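Local coordinates for hypothetical 19.5 KDA protein IN emre-rus intergenic region (Escherichia coli, PDB 1FUX), which is of unknown function but belongs to the phosphatidylethanolamine-binding protein family and resembles a Raf kinase inhibitor protein, at residues P34-S39 / F48-Y53. Numbering follows the deposited sequence.
Sequences PSLTWS and FAVTVY
F48 offers one face of its ring to the indole of W38, an edge-to-face aromatic pair joining two strands that share no hydrogen bond. The indole comes in with its pyrrole edge: NE1 stands over the centre of the F48 ring, 3.1 Å above its plane, which places the N-H group against the pi cloud. The planes meet at 53°, well short of a perpendicular T. NE1 of W38 comes within 3.2 Å of F48 CE2, while CD1 of W38 is 3.6 Å from the same atom. Two torsions bring the rings together: W38 holds CG between its backbone N and carbonyl carbon (chi1 51°), and F48 turns CG anti to its carbonyl carbon. Replacing F48 with an alanine would probably leave the indole N-H without its aromatic face and open a gap beneath the pyrrole edge.

Two residues on, V50 again directs its side chain at strand 36-39 and divides its methyls between two neighbours. CG1 meets L36 CD1 tip to tip at 3.7 Å. CG2 lies more loosely against the six-membered part of the indole, 4.5 Å from W38 CZ3.

All four touching residues are buried. The axes of 36-39 and 48-53 come within 10.7 Å, with their N-to-C directions at 132°, as expected of strands in separate layers, and as in the beta-sandwich of this family: 36-39 lies between 4-6 and 77-78 in the small antiparallel sheet, and 47-54 runs between 63-72 and 118-127 in the larger one. L78 of strand 77-78 packs on both W38 and V50, while F48 also touches I71 of strand 63-72 and the loop residue V41.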
loop_
_atom_site.group_PDB
_atom_site.type_symbol
_atom_site.label_atom_id
_atom_site.label_comp_id
_atom_site.label_asym_id
_atom_site.label_seq_id
_atom_site.Cartn_x
_atom_site.Cartn_y
_atom_site.Cartn_z
ATOM N N PRO A 34 -2.202 20.001 5.766
ATOM C CA PRO A 34 -1.797 21.030 6.740
ATOM C C PRO A 34 -0.377 21.506 6.552
ATOM O O PRO A 34 0.509 20.821 6.009
ATOM C CB PRO A 34 -1.978 20.234 8.044
ATOM C CG PRO A 34 -1.455 18.875 7.650
ATOM C CD PRO A 34 -2.173 18.615 6.324
ATOM N N SER A 35 -0.075 22.739 7.041
ATOM C CA SER A 35 1.289 23.224 6.974
ATOM C C SER A 35 2.128 22.410 7.976
ATOM O O SER A 35 1.608 21.832 8.912
ATOM C CB SER A 35 1.461 24.713 7.346
ATOM O OG SER A 35 1.084 24.882 8.714
ATOM N N LEU A 36 3.419 22.398 7.766
ATOM C CA LEU A 36 4.425 21.726 8.591
ATOM C C LEU A 36 5.720 22.548 8.545
ATOM O O LEU A 36 6.184 22.988 7.494
ATOM C CB LEU A 36 4.790 20.313 8.051
ATOM C CG LEU A 36 3.599 19.331 8.034
ATOM C CD1 LEU A 36 3.868 18.090 7.167
ATOM C CD2 LEU A 36 3.202 18.883 9.435
ATOM N N THR A 37 6.311 22.757 9.728
ATOM C CA THR A 37 7.587 23.476 9.761
ATOM C C THR A 37 8.568 22.608 10.622
ATOM O O THR A 37 8.204 22.369 11.762
ATOM C CB THR A 37 7.458 24.831 10.490
ATOM O OG1 THR A 37 6.371 25.565 9.895
ATOM C CG2 THR A 37 8.759 25.640 10.383
ATOM N N TRP A 38 9.666 22.292 10.049
ATOM C CA TRP A 38 10.621 21.478 10.825
ATOM C C TRP A 38 11.885 22.235 11.197
ATOM O O TRP A 38 12.333 23.167 10.507
ATOM C CB TRP A 38 10.916 20.222 10.022
ATOM C CG TRP A 38 11.313 20.343 8.601
ATOM C CD1 TRP A 38 12.571 20.377 8.099
ATOM C CD2 TRP A 38 10.446 20.388 7.442
ATOM N NE1 TRP A 38 12.580 20.418 6.734
ATOM C CE2 TRP A 38 11.252 20.425 6.310
ATOM C CE3 TRP A 38 9.041 20.380 7.282
ATOM C CZ2 TRP A 38 10.776 20.479 4.985
ATOM C CZ3 TRP A 38 8.564 20.432 5.966
ATOM C CH2 TRP A 38 9.407 20.484 4.830
ATOM N N SER A 39 12.531 21.704 12.229
ATOM C CA SER A 39 13.759 22.322 12.730
ATOM C C SER A 39 14.654 21.252 13.333
ATOM O O SER A 39 14.310 20.060 13.420
ATOM C CB SER A 39 13.409 23.358 13.800
ATOM O OG SER A 39 13.034 22.639 14.997
ATOM N N PHE A 48 14.525 16.482 2.027
ATOM C CA PHE A 48 13.498 16.124 3.008
ATOM C C PHE A 48 12.328 15.383 2.324
ATOM O O PHE A 48 12.218 15.403 1.097
ATOM C CB PHE A 48 12.906 17.359 3.715
ATOM C CG PHE A 48 13.923 18.152 4.512
ATOM C CD1 PHE A 48 14.538 19.263 3.925
ATOM C CD2 PHE A 48 14.231 17.778 5.798
ATOM C CE1 PHE A 48 15.458 19.987 4.700
ATOM C CE2 PHE A 48 15.169 18.479 6.562
ATOM C CZ PHE A 48 15.764 19.604 5.989
ATOM N N ALA A 49 11.567 14.684 3.175
ATOM C CA ALA A 49 10.391 13.984 2.582
ATOM C C ALA A 49 9.292 14.089 3.602
ATOM O O ALA A 49 9.565 14.273 4.808
ATOM C CB ALA A 49 10.791 12.569 2.225
ATOM N N VAL A 50 8.014 14.039 3.175
ATOM C CA VAL A 50 6.929 14.046 4.150
ATOM C C VAL A 50 6.006 12.843 3.795
ATOM O O VAL A 50 5.736 12.705 2.605
ATOM C CB VAL A 50 6.089 15.339 4.157
ATOM C CG1 VAL A 50 4.840 15.242 5.041
ATOM C CG2 VAL A 50 6.993 16.442 4.746
ATOM N N THR A 51 5.577 12.077 4.784
ATOM C CA THR A 51 4.645 10.986 4.483
ATOM C C THR A 51 3.494 11.119 5.451
ATOM O O THR A 51 3.613 11.613 6.577
ATOM C CB THR A 51 5.224 9.547 4.601
ATOM O OG1 THR A 51 5.816 9.335 5.889
ATOM C CG2 THR A 51 6.243 9.268 3.491
ATOM N N VAL A 52 2.294 10.574 5.074
ATOM C CA VAL A 52 1.128 10.603 5.923
ATOM C C VAL A 52 0.556 9.174 5.807
ATOM O O VAL A 52 0.269 8.711 4.685
ATOM C CB VAL A 52 0.044 11.619 5.540
ATOM C CG1 VAL A 52 -1.143 11.523 6.485
ATOM C CG2 VAL A 52 0.674 13.029 5.500
ATOM N N TYR A 53 0.469 8.524 6.949
ATOM C CA TYR A 53 0.089 7.107 6.977
ATOM C C TYR A 53 -0.861 6.783 8.109
ATOM O O TYR A 53 -0.697 7.350 9.194
ATOM C CB TYR A 53 1.360 6.272 7.169
ATOM C CG TYR A 53 1.126 4.749 7.099
ATOM C CD1 TYR A 53 0.979 4.106 5.876
ATOM C CD2 TYR A 53 1.148 4.025 8.244
ATOM C CE1 TYR A 53 0.773 2.715 5.865
ATOM C CE2 TYR A 53 1.004 2.626 8.263
ATOM C CZ TYR A 53 0.790 2.016 7.049
ATOM O OH TYR A 53 0.658 0.612 7.037
#